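Local coordinates for intimin (Escherichia coli, PDB 1F00), which probably serves as an adhesin that fastens the bacterium to host cells by binding the translocated receptor Tir through its C-terminal lectin-like domain, at residues G131-Y136 / S169-T174; L157-T162 / N183-P188; G161-S166 / Y177-P182. All blocks are in the same frame, centred on the assembly; numbering follows the deposited sequence.

Interaction 1 (G131-Y136 / S169-T174); sequences GGNGKY and SSDNQT
Y136 and S169 form an antiparallel, non-hydrogen-bonded pair with their CA atoms 4.6 Å apart, where, in an Ig-like domain, strand 136-140 leaves one turn and strand 163-169 enters another: a type II' turn from G131 to G134, and the hairpin turn whose G1 beta bulge sets N172 and Q173 against S169. Just beyond the pair, K135 O accepts from S170 N at 3.1 Å and also receives a CA-H...O contact from S169.

The carboxylate of D171 takes one bond from across the contact and two from its own segment. N133 N donates to D171 OD2 at 3.0 Å, from above the carboxylate plane (73° out of it), while S169 OG reaches the same oxygen at 2.6 Å from the opposite face. The other oxygen, D171 OD1, offers its syn lone pair to Q173 NE2 in an almost straight bond of 2.9 Å. These bonds fix its rotation. G132 lets its CA come to 3.4 Å from D171 OD2. The N133 side chain slides past D171 in the opposite direction; chi1 of 70° puts CG between the backbone N and the carbonyl carbon, and OD1 closes an Asx turn onto K135 N. N133 ND2 approaches S170 OG too closely to be trusted.

Q173 also hydrogen-bonds T95 and L97, and D171 and N133 touch F94, so the turns face the preceding Ig-like domain. Y136 rests beneath G134 O, which stands over its ring centre, with CD1 4.0 Å from S169 CB, and its OH donates in plane to a lone pair of G131 O at 2.8 Å.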
ATOM      1  N   GLY A 131       3.408   9.490  -5.942  1.00 22.74           N
ATOM      2  CA  GLY A 131       4.681  10.106  -5.625  1.00 23.54           C
ATOM      3  C   GLY A 131       5.837   9.244  -6.085  1.00 22.18           C
ATOM      4  O   GLY A 131       5.633   8.233  -6.753  1.00 22.16           O
ATOM      5  N   GLY A 132       7.052   9.632  -5.712  1.00 22.54           N
ATOM      6  CA  GLY A 132       8.215   8.877  -6.128  1.00 20.77           C
ATOM      7  C   GLY A 132       8.303   8.990  -7.638  1.00 22.42           C
ATOM      8  O   GLY A 132       7.732   9.911  -8.215  1.00 20.20           O
ATOM      9  N   ASN A 133       8.997   8.060  -8.284  1.00 22.10           N
ATOM     10  CA  ASN A 133       9.128   8.104  -9.736  1.00 23.21           C
ATOM     11  C   ASN A 133       8.022   7.320 -10.437  1.00 23.78           C
ATOM     12  O   ASN A 133       8.087   7.078 -11.643  1.00 24.53           O
ATOM     13  CB  ASN A 133      10.500   7.577 -10.157  1.00 23.54           C
ATOM     14  CG  ASN A 133      10.641   6.087  -9.947  1.00 24.31           C
ATOM     15  OD1 ASN A 133       9.807   5.450  -9.299  1.00 24.71           O
ATOM     16  ND2 ASN A 133      11.707   5.522 -10.491  1.00 21.95           N
ATOM     17  N   GLY A 134       7.017   6.912  -9.669  1.00 23.02           N
ATOM     18  CA  GLY A 134       5.892   6.190 -10.233  1.00 22.31           C
ATOM     19  C   GLY A 134       6.043   4.702 -10.478  1.00 22.05           C
ATOM     20  O   GLY A 134       5.081   4.061 -10.892  1.00 22.56           O
ATOM     21  N   LYS A 135       7.232   4.148 -10.246  1.00 21.51           N
ATOM     22  CA  LYS A 135       7.465   2.716 -10.447  1.00 22.94           C
ATOM     23  C   LYS A 135       7.456   2.052  -9.066  1.00 21.40           C
ATOM     24  O   LYS A 135       8.419   2.163  -8.308  1.00 20.03           O
ATOM     25  CB  LYS A 135       8.806   2.502 -11.149  1.00 24.52           C
ATOM     26  CG  LYS A 135       9.099   1.057 -11.505  1.00 31.43           C
ATOM     27  CD  LYS A 135      10.413   0.939 -12.272  1.00 34.01           C
ATOM     28  CE  LYS A 135      10.753  -0.513 -12.571  1.00 37.03           C
ATOM     29  NZ  LYS A 135      12.025  -0.638 -13.341  1.00 40.39           N
ATOM     30  N   TYR A 136       6.365   1.354  -8.759  1.00 21.53           N
ATOM     31  CA  TYR A 136       6.176   0.737  -7.448  1.00 20.13           C
ATOM     32  C   TYR A 136       6.327  -0.780  -7.320  1.00 20.94           C
ATOM     33  O   TYR A 136       6.055  -1.534  -8.253  1.00 20.97           O
ATOM     34  CB  TYR A 136       4.788   1.118  -6.922  1.00 19.90           C
ATOM     35  CG  TYR A 136       4.436   2.581  -7.095  1.00 21.14           C
ATOM     36  CD1 TYR A 136       5.313   3.577  -6.676  1.00 20.49           C
ATOM     37  CD2 TYR A 136       3.215   2.970  -7.662  1.00 20.64           C
ATOM     38  CE1 TYR A 136       4.994   4.921  -6.813  1.00 20.25           C
ATOM     39  CE2 TYR A 136       2.886   4.319  -7.802  1.00 21.26           C
ATOM     40  CZ  TYR A 136       3.786   5.289  -7.374  1.00 18.49           C
ATOM     41  OH  TYR A 136       3.490   6.628  -7.498  1.00 22.12           O
ATOM     42  N   SER A 169       9.359   2.857  -4.274  1.00 17.19           N
ATOM     43  CA  SER A 169       9.486   3.371  -5.633  1.00 19.09           C
ATOM     44  C   SER A 169      10.957   3.243  -6.003  1.00 19.52           C
ATOM     45  O   SER A 169      11.819   3.313  -5.125  1.00 23.21           O
ATOM     46  CB  SER A 169       9.023   4.831  -5.688  1.00 15.99           C
ATOM     47  OG  SER A 169       9.647   5.609  -4.680  1.00 16.35           O
ATOM     48  N   SER A 170      11.251   3.063  -7.288  1.00 21.10           N
ATOM     49  CA  SER A 170      12.632   2.882  -7.715  1.00 20.20           C
ATOM     50  C   SER A 170      13.555   4.086  -7.567  1.00 21.46           C
ATOM     51  O   SER A 170      14.750   3.981  -7.841  1.00 21.97           O
ATOM     52  CB  SER A 170      12.689   2.340  -9.154  1.00 22.09           C
ATOM     53  OG  SER A 170      12.025   3.186 -10.068  1.00 23.37           O
ATOM     54  N   ASP A 171      13.021   5.229  -7.142  1.00 20.62           N
ATOM     55  CA  ASP A 171      13.871   6.396  -6.923  1.00 20.62           C
ATOM     56  C   ASP A 171      14.345   6.301  -5.476  1.00 22.19           C
ATOM     57  O   ASP A 171      14.971   7.218  -4.946  1.00 23.62           O
ATOM     58  CB  ASP A 171      13.105   7.707  -7.140  1.00 20.48           C
ATOM     59  CG  ASP A 171      11.893   7.825  -6.248  1.00 20.16           C
ATOM     60  OD1 ASP A 171      11.827   8.775  -5.437  1.00 18.31           O
ATOM     61  OD2 ASP A 171      11.008   6.960  -6.364  1.00 20.45           O
ATOM     62  N   ASN A 172      14.015   5.173  -4.849  1.00 22.82           N
ATOM     63  CA  ASN A 172      14.405   4.873  -3.475  1.00 24.24           C
ATOM     64  C   ASN A 172      13.622   5.566  -2.362  1.00 22.76           C
ATOM     65  O   ASN A 172      14.157   6.400  -1.628  1.00 22.27           O
ATOM     66  CB  ASN A 172      15.901   5.142  -3.291  1.00 28.21           C
ATOM     67  CG  ASN A 172      16.383   4.799  -1.906  1.00 32.79           C
ATOM     68  OD1 ASN A 172      16.232   3.664  -1.450  1.00 35.74           O
ATOM     69  ND2 ASN A 172      16.971   5.779  -1.219  1.00 35.51           N
ATOM     70  N   GLN A 173      12.347   5.217  -2.246  1.00 20.52           N
ATOM     71  CA  GLN A 173      11.484   5.746  -1.195  1.00 17.47           C
ATOM     72  C   GLN A 173      10.628   4.589  -0.706  1.00 17.64           C
ATOM     73  O   GLN A 173      10.478   3.577  -1.403  1.00 15.58           O
ATOM     74  CB  GLN A 173      10.559   6.857  -1.710  1.00 18.71           C
ATOM     75  CG  GLN A 173      11.223   8.201  -1.942  1.00 18.05           C
ATOM     76  CD  GLN A 173      10.197   9.298  -2.164  1.00 19.76           C
ATOM     77  OE1 GLN A 173       9.494   9.701  -1.237  1.00 17.03           O
ATOM     78  NE2 GLN A 173      10.093   9.775  -3.401  1.00 20.31           N
ATOM     79  N   THR A 174      10.066   4.745   0.486  1.00 15.55           N
ATOM     80  CA  THR A 174       9.212   3.724   1.072  1.00 15.70           C
ATOM     81  C   THR A 174       8.032   4.370   1.798  1.00 16.21           C
ATOM     82  O   THR A 174       8.204   5.350   2.530  1.00 16.41           O
ATOM     83  CB  THR A 174       9.983   2.865   2.109  1.00 16.65           C
ATOM     84  OG1 THR A 174      11.087   2.204   1.476  1.00 16.64           O
ATOM     85  CG2 THR A 174       9.051   1.831   2.737  1.00 14.57           C
TER

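Interaction 2 (L157-T162 / N183-P188); sequences LKEKGT and NSLIVP
The E159 carboxylate and the K158 peptide are the flat groups that meet L185. L185 CD2 stands above the carboxylate plane beside OE1, 3.9 Å from that oxygen, and it lies equally near the peptide oxygen, K158 O. Both contacts are methyl against oxygen, without a polar bond. The E159 chain bends at chi2 (-71°), which places CD; the carboxylate ends nearer L185 although CB points away from that strand.

K160 supplies the larger part of the contact. Its aliphatic stem slides past L185 in the opposite direction, with K160 CG 3.5 Å from L185 CB and K160 CD 3.8 Å from the same atom. The chain then bends at chi3 (65°), CE passes near the N183 peptide, and NZ makes a weak hydrogen bond of 3.3 Å to N183 O. The stronger partner of the ammonium is K282 O, at the last residue of the chain.

W119, on strand 118-120, touches both L185 and L157. The contact joins the loop between strands 154-157 and 163-169, in the Ig-like part, to strand 184-190 of the lectin-like part. Its chemistry is mixed: apolar lysine methylenes and leucine carbons make the packing, while the ammonium links the loop to the C-terminal carboxylate, where opposite charges would probably strengthen the bond, and, weakly, to the residue before strand 184-190.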
ATOM      1  N   LEU A 157      -6.909 -10.294   1.982  1.00 15.93           N
ATOM      2  CA  LEU A 157      -6.975 -10.517   3.425  1.00 15.11           C
ATOM      3  C   LEU A 157      -7.145 -12.009   3.703  1.00 16.52           C
ATOM      4  O   LEU A 157      -8.036 -12.649   3.149  1.00 15.83           O
ATOM      5  CB  LEU A 157      -8.141  -9.717   4.006  1.00 13.75           C
ATOM      6  CG  LEU A 157      -8.032  -8.213   3.725  1.00 16.78           C
ATOM      7  CD1 LEU A 157      -9.261  -7.506   4.245  1.00 17.05           C
ATOM      8  CD2 LEU A 157      -6.771  -7.648   4.382  1.00 16.34           C
ATOM      9  N   LYS A 158      -6.305 -12.561   4.574  1.00 15.74           N
ATOM     10  CA  LYS A 158      -6.358 -13.994   4.849  1.00 15.91           C
ATOM     11  C   LYS A 158      -6.697 -14.435   6.272  1.00 16.62           C
ATOM     12  O   LYS A 158      -7.564 -15.291   6.464  1.00 15.85           O
ATOM     13  CB  LYS A 158      -5.033 -14.618   4.420  1.00 18.45           C
ATOM     14  CG  LYS A 158      -4.659 -14.242   2.998  1.00 20.00           C
ATOM     15  CD  LYS A 158      -3.186 -14.432   2.715  1.00 19.48           C
ATOM     16  CE  LYS A 158      -2.833 -15.861   2.390  1.00 23.53           C
ATOM     17  NZ  LYS A 158      -1.385 -15.959   2.003  1.00 23.00           N
ATOM     18  N   GLU A 159      -6.022 -13.870   7.270  1.00 16.90           N
ATOM     19  CA  GLU A 159      -6.281 -14.258   8.657  1.00 15.78           C
ATOM     20  C   GLU A 159      -6.315 -13.057   9.598  1.00 17.22           C
ATOM     21  O   GLU A 159      -5.708 -12.019   9.329  1.00 18.20           O
ATOM     22  CB  GLU A 159      -5.204 -15.236   9.138  1.00 14.71           C
ATOM     23  CG  GLU A 159      -5.076 -16.529   8.327  1.00 17.66           C
ATOM     24  CD  GLU A 159      -6.242 -17.491   8.531  1.00 16.88           C
ATOM     25  OE1 GLU A 159      -7.010 -17.322   9.503  1.00 19.21           O
ATOM     26  OE2 GLU A 159      -6.377 -18.433   7.722  1.00 19.57           O
ATOM     27  N   LYS A 160      -7.015 -13.214  10.715  1.00 18.30           N
ATOM     28  CA  LYS A 160      -7.118 -12.145  11.692  1.00 18.49           C
ATOM     29  C   LYS A 160      -5.756 -11.813  12.292  1.00 19.01           C
ATOM     30  O   LYS A 160      -5.061 -12.677  12.821  1.00 17.21           O
ATOM     31  CB  LYS A 160      -8.094 -12.532  12.799  1.00 19.50           C
ATOM     32  CG  LYS A 160      -9.507 -12.782  12.303  1.00 22.65           C
ATOM     33  CD  LYS A 160     -10.451 -13.143  13.446  1.00 24.73           C
ATOM     34  CE  LYS A 160     -10.620 -11.998  14.427  1.00 26.11           C
ATOM     35  NZ  LYS A 160     -11.542 -12.373  15.539  1.00 26.60           N
ATOM     36  N   GLY A 161      -5.385 -10.545  12.202  1.00 18.91           N
ATOM     37  CA  GLY A 161      -4.113 -10.111  12.739  1.00 18.77           C
ATOM     38  C   GLY A 161      -3.780  -8.744  12.196  1.00 19.95           C
ATOM     39  O   GLY A 161      -4.547  -8.173  11.424  1.00 17.49           O
ATOM     40  N   THR A 162      -2.633  -8.217  12.605  1.00 17.60           N
ATOM     41  CA  THR A 162      -2.200  -6.913  12.154  1.00 19.65           C
ATOM     42  C   THR A 162      -0.830  -7.033  11.499  1.00 19.89           C
ATOM     43  O   THR A 162       0.054  -7.736  11.991  1.00 18.84           O
ATOM     44  CB  THR A 162      -2.139  -5.909  13.331  1.00 19.45           C
ATOM     45  OG1 THR A 162      -1.625  -4.656  12.868  1.00 20.31           O
ATOM     46  CG2 THR A 162      -1.249  -6.440  14.444  1.00 19.36           C
ATOM     47  N   ASN A 183     -12.267  -7.229  13.639  1.00 16.55           N
ATOM     48  CA  ASN A 183     -13.136  -7.698  14.707  1.00 17.25           C
ATOM     49  C   ASN A 183     -13.651  -9.096  14.380  1.00 18.53           C
ATOM     50  O   ASN A 183     -13.788  -9.934  15.269  1.00 18.27           O
ATOM     51  CB  ASN A 183     -14.322  -6.746  14.884  1.00 19.25           C
ATOM     52  CG  ASN A 183     -13.929  -5.437  15.551  1.00 21.67           C
ATOM     53  OD1 ASN A 183     -14.300  -4.355  15.092  1.00 24.19           O
ATOM     54  ND2 ASN A 183     -13.182  -5.533  16.645  1.00 21.83           N
ATOM     55  N   SER A 184     -13.922  -9.345  13.100  1.00 16.13           N
ATOM     56  CA  SER A 184     -14.436 -10.644  12.658  1.00 16.94           C
ATOM     57  C   SER A 184     -13.898 -11.094  11.303  1.00 16.19           C
ATOM     58  O   SER A 184     -13.595 -10.270  10.443  1.00 13.98           O
ATOM     59  CB  SER A 184     -15.964 -10.601  12.560  1.00 18.13           C
ATOM     60  OG  SER A 184     -16.548 -10.382  13.827  1.00 28.29           O
ATOM     61  N   LEU A 185     -13.807 -12.411  11.126  1.00 15.84           N
ATOM     62  CA  LEU A 185     -13.361 -13.011   9.872  1.00 15.35           C
ATOM     63  C   LEU A 185     -14.481 -13.958   9.430  1.00 14.81           C
ATOM     64  O   LEU A 185     -14.936 -14.793  10.212  1.00 15.26           O
ATOM     65  CB  LEU A 185     -12.068 -13.804  10.069  1.00 12.90           C
ATOM     66  CG  LEU A 185     -11.501 -14.466   8.810  1.00 12.00           C
ATOM     67  CD1 LEU A 185     -11.006 -13.402   7.841  1.00 12.88           C
ATOM     68  CD2 LEU A 185     -10.355 -15.401   9.191  1.00 14.77           C
ATOM     69  N   ILE A 186     -14.907 -13.829   8.176  1.00 14.27           N
ATOM     70  CA  ILE A 186     -15.995 -14.634   7.622  1.00 13.01           C
ATOM     71  C   ILE A 186     -15.427 -15.744   6.744  1.00 12.80           C
ATOM     72  O   ILE A 186     -14.772 -15.475   5.739  1.00 13.71           O
ATOM     73  CB  ILE A 186     -16.948 -13.738   6.788  1.00 15.19           C
ATOM     74  CG1 ILE A 186     -17.302 -12.475   7.584  1.00 12.39           C
ATOM     75  CG2 ILE A 186     -18.203 -14.505   6.422  1.00 11.25           C
ATOM     76  CD1 ILE A 186     -17.948 -12.756   8.939  1.00 13.17           C
ATOM     77  N   VAL A 187     -15.688 -16.993   7.111  1.00 13.57           N
ATOM     78  CA  VAL A 187     -15.140 -18.120   6.367  1.00 15.42           C
ATOM     79  C   VAL A 187     -16.167 -19.079   5.763  1.00 15.88           C
ATOM     80  O   VAL A 187     -16.626 -20.001   6.430  1.00 16.52           O
ATOM     81  CB  VAL A 187     -14.182 -18.933   7.269  1.00 16.01           C
ATOM     82  CG1 VAL A 187     -13.602 -20.114   6.501  1.00 16.06           C
ATOM     83  CG2 VAL A 187     -13.070 -18.024   7.797  1.00 16.18           C
ATOM     84  N   PRO A 188     -16.542 -18.866   4.491  1.00 16.91           N
ATOM     85  CA  PRO A 188     -17.514 -19.742   3.826  1.00 17.77           C
ATOM     86  C   PRO A 188     -16.813 -21.042   3.419  1.00 18.90           C
ATOM     87  O   PRO A 188     -15.699 -21.010   2.887  1.00 20.36           O
ATOM     88  CB  PRO A 188     -17.935 -18.940   2.590  1.00 18.30           C
ATOM     89  CG  PRO A 188     -17.579 -17.518   2.927  1.00 16.80           C
ATOM     90  CD  PRO A 188     -16.281 -17.669   3.676  1.00 15.95           C
TER

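Interaction 3 (G161-S166 / Y177-P182); sequences GTTTIS and YTIATP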
ATOM      1  N   GLY A 161      -5.385 -10.545  12.202  1.00 18.91           N
ATOM      2  CA  GLY A 161      -4.113 -10.111  12.739  1.00 18.77           C
ATOM      3  C   GLY A 161      -3.780  -8.744  12.196  1.00 19.95           C
ATOM      4  O   GLY A 161      -4.547  -8.173  11.424  1.00 17.49           O
ATOM      5  N   THR A 162      -2.633  -8.217  12.605  1.00 17.60           N
ATOM      6  CA  THR A 162      -2.200  -6.913  12.154  1.00 19.65           C
ATOM      7  C   THR A 162      -0.830  -7.033  11.499  1.00 19.89           C
ATOM      8  O   THR A 162       0.054  -7.736  11.991  1.00 18.84           O
ATOM      9  CB  THR A 162      -2.139  -5.909  13.331  1.00 19.45           C
ATOM     10  OG1 THR A 162      -1.625  -4.656  12.868  1.00 20.31           O
ATOM     11  CG2 THR A 162      -1.249  -6.440  14.444  1.00 19.36           C
ATOM     12  N   THR A 163      -0.671  -6.371  10.360  1.00 18.62           N
ATOM     13  CA  THR A 163       0.597  -6.398   9.657  1.00 18.22           C
ATOM     14  C   THR A 163       0.700  -5.095   8.880  1.00 17.63           C
ATOM     15  O   THR A 163      -0.165  -4.223   8.998  1.00 19.14           O
ATOM     16  CB  THR A 163       0.685  -7.624   8.702  1.00 16.71           C
ATOM     17  OG1 THR A 163       2.030  -7.760   8.224  1.00 17.46           O
ATOM     18  CG2 THR A 163      -0.263  -7.459   7.510  1.00 18.29           C
ATOM     19  N   THR A 164       1.756  -4.942   8.099  1.00 16.73           N
ATOM     20  CA  THR A 164       1.914  -3.719   7.338  1.00 17.82           C
ATOM     21  C   THR A 164       2.172  -4.020   5.868  1.00 17.35           C
ATOM     22  O   THR A 164       2.834  -5.003   5.537  1.00 17.89           O
ATOM     23  CB  THR A 164       3.083  -2.871   7.888  1.00 19.65           C
ATOM     24  OG1 THR A 164       4.266  -3.678   7.959  1.00 20.88           O
ATOM     25  CG2 THR A 164       2.753  -2.333   9.277  1.00 17.98           C
ATOM     26  N   ILE A 165       1.613  -3.187   4.996  1.00 16.27           N
ATOM     27  CA  ILE A 165       1.831  -3.331   3.559  1.00 16.11           C
ATOM     28  C   ILE A 165       2.715  -2.150   3.212  1.00 16.19           C
ATOM     29  O   ILE A 165       2.398  -1.011   3.564  1.00 17.74           O
ATOM     30  CB  ILE A 165       0.520  -3.227   2.751  1.00 14.82           C
ATOM     31  CG1 ILE A 165      -0.456  -4.315   3.200  1.00 14.21           C
ATOM     32  CG2 ILE A 165       0.818  -3.347   1.249  1.00 14.61           C
ATOM     33  CD1 ILE A 165       0.101  -5.727   3.095  1.00 17.71           C
ATOM     34  N   SER A 166       3.833  -2.424   2.547  1.00 16.58           N
ATOM     35  CA  SER A 166       4.769  -1.378   2.174  1.00 16.73           C
ATOM     36  C   SER A 166       4.945  -1.290   0.668  1.00 16.97           C
ATOM     37  O   SER A 166       4.879  -2.291  -0.036  1.00 14.51           O
ATOM     38  CB  SER A 166       6.139  -1.637   2.815  1.00 14.37           C
ATOM     39  OG  SER A 166       6.076  -1.592   4.229  1.00 15.29           O
ATOM     40  N   TYR A 177       1.471   1.166   5.016  1.00 15.36           N
ATOM     41  CA  TYR A 177       0.115   1.194   5.549  1.00 15.84           C
ATOM     42  C   TYR A 177      -0.044   0.016   6.506  1.00 17.21           C
ATOM     43  O   TYR A 177       0.294  -1.117   6.163  1.00 16.51           O
ATOM     44  CB  TYR A 177      -0.904   1.074   4.414  1.00 15.90           C
ATOM     45  CG  TYR A 177      -2.311   0.813   4.903  1.00 17.33           C
ATOM     46  CD1 TYR A 177      -2.830  -0.476   4.926  1.00 14.88           C
ATOM     47  CD2 TYR A 177      -3.105   1.852   5.392  1.00 16.77           C
ATOM     48  CE1 TYR A 177      -4.102  -0.732   5.423  1.00 14.12           C
ATOM     49  CE2 TYR A 177      -4.381   1.605   5.898  1.00 15.77           C
ATOM     50  CZ  TYR A 177      -4.869   0.312   5.909  1.00 13.23           C
ATOM     51  OH  TYR A 177      -6.120   0.048   6.421  1.00 11.88           O
ATOM     52  N   THR A 178      -0.557   0.280   7.702  1.00 15.94           N
ATOM     53  CA  THR A 178      -0.741  -0.789   8.670  1.00 16.16           C
ATOM     54  C   THR A 178      -2.168  -1.310   8.652  1.00 16.02           C
ATOM     55  O   THR A 178      -3.132  -0.545   8.743  1.00 14.83           O
ATOM     56  CB  THR A 178      -0.421  -0.319  10.096  1.00 16.80           C
ATOM     57  OG1 THR A 178      -1.409   0.629  10.515  1.00 25.75           O
ATOM     58  CG2 THR A 178       0.931   0.336  10.137  1.00 12.96           C
ATOM     59  N   ILE A 179      -2.291  -2.624   8.522  1.00 14.78           N
ATOM     60  CA  ILE A 179      -3.582  -3.289   8.513  1.00 15.80           C
ATOM     61  C   ILE A 179      -3.916  -3.600   9.965  1.00 17.47           C
ATOM     62  O   ILE A 179      -3.199  -4.355  10.627  1.00 17.75           O
ATOM     63  CB  ILE A 179      -3.522  -4.613   7.704  1.00 16.90           C
ATOM     64  CG1 ILE A 179      -3.355  -4.303   6.212  1.00 14.64           C
ATOM     65  CG2 ILE A 179      -4.779  -5.434   7.937  1.00 15.65           C
ATOM     66  CD1 ILE A 179      -3.156  -5.527   5.352  1.00 17.03           C
ATOM     67  N   ALA A 180      -4.991  -2.998  10.462  1.00 16.89           N
ATOM     68  CA  ALA A 180      -5.413  -3.213  11.840  1.00 17.51           C
ATOM     69  C   ALA A 180      -6.091  -4.566  11.979  1.00 17.30           C
ATOM     70  O   ALA A 180      -6.656  -5.089  11.019  1.00 15.07           O
ATOM     71  CB  ALA A 180      -6.368  -2.102  12.277  1.00 17.53           C
ATOM     72  N   THR A 181      -6.030  -5.126  13.184  1.00 17.48           N
ATOM     73  CA  THR A 181      -6.640  -6.417  13.462  1.00 17.51           C
ATOM     74  C   THR A 181      -8.151  -6.268  13.325  1.00 17.19           C
ATOM     75  O   THR A 181      -8.748  -5.365  13.905  1.00 15.65           O
ATOM     76  CB  THR A 181      -6.305  -6.889  14.887  1.00 20.84           C
ATOM     77  OG1 THR A 181      -4.882  -6.975  15.033  1.00 21.16           O
ATOM     78  CG2 THR A 181      -6.915  -8.257  15.159  1.00 21.64           C
ATOM     79  N   PRO A 182      -8.784  -7.151  12.543  1.00 15.54           N
ATOM     80  CA  PRO A 182     -10.236  -7.103  12.333  1.00 15.55           C
ATOM     81  C   PRO A 182     -11.016  -7.656  13.514  1.00 15.43           C
ATOM     82  O   PRO A 182     -10.493  -8.453  14.290  1.00 15.17           O
ATOM     83  CB  PRO A 182     -10.426  -7.948  11.083  1.00 17.20           C
ATOM     84  CG  PRO A 182      -9.375  -9.010  11.253  1.00 18.95           C
ATOM     85  CD  PRO A 182      -8.165  -8.207  11.722  1.00 15.86           C
TER
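I179 O is gripped by two donors from the facing segment: T163 N at 3.2 Å, in the carbonyl plane on a lone pair, and T162 OG1 at 2.8 Å, tilted 28° from that plane. With chi1 of 176°, OG1 of T162 lies anti to its own backbone N, which swings the hydroxyl across to the carbonyl and lends the last rung of the ladder an extra bond.

The rest is the regular pairing of an antiparallel beta hairpin in an Ig-like domain. T163 and I179 are a hydrogen-bonded pair, completed by I179 N to T163 O at 2.7 Å; I165 and Y177 form the next such pair, bonded both ways between N and O. Between them T164 and T178 make the non-hydrogen-bonded pair. Their CG2 methyls, each anti to its carbonyl carbon, meet at 3.3 Å, tighter than usual van der Waals contact.

The other face carries T163, I165, Y177 and I179. I165 and I179 pack obliquely, CG1 of I165 being 3.7 Å from CD1 of I179, and CG2 of T163 lies 4.1 Å from that same CD1, its side chain pointing the same way as that of I179.

Past the strands the pairing gives way to looser contact. T181 crosses T162 at about a right angle, its OG1 3.4 Å from T162 CB. G161 O is buried without a hydrogen-bonding partner; T181 CA meets it through a CA-H...O contact and P182 CD lies near.

Strand 163-169 is the middle of its three-stranded sheet: T164 and S166 bond through their backbones to A141 and R139 on the side of strand 136-140, I165 touches W138, and I179 and P182 rest on W119 of strand 118-120.

How the interactions relate
From the N terminus, the chain first passes G131-Y136, whose partner S169-T174 closes interaction 1 after strands 136-140, 146-148, 154-157 and 163-169. L157-T162 begins interaction 2 and, through the shared G161 and T162, leads directly into interaction 3. The hairpin of strands 163-169 and 173-179 closes interaction 3 at Y177-P182, and N183-P188 then closes interaction 2, so interactions 2 and 3 set out from overlapping residues and interaction 2 closes later, while interaction 1 crosses both. Interactions 1 and 3 lie on one sheet, centres 21 Å apart; interactions 2 and 3 touch through K160 and P182. Together they run from the junction with the preceding Ig-like domain to the lectin-like domain.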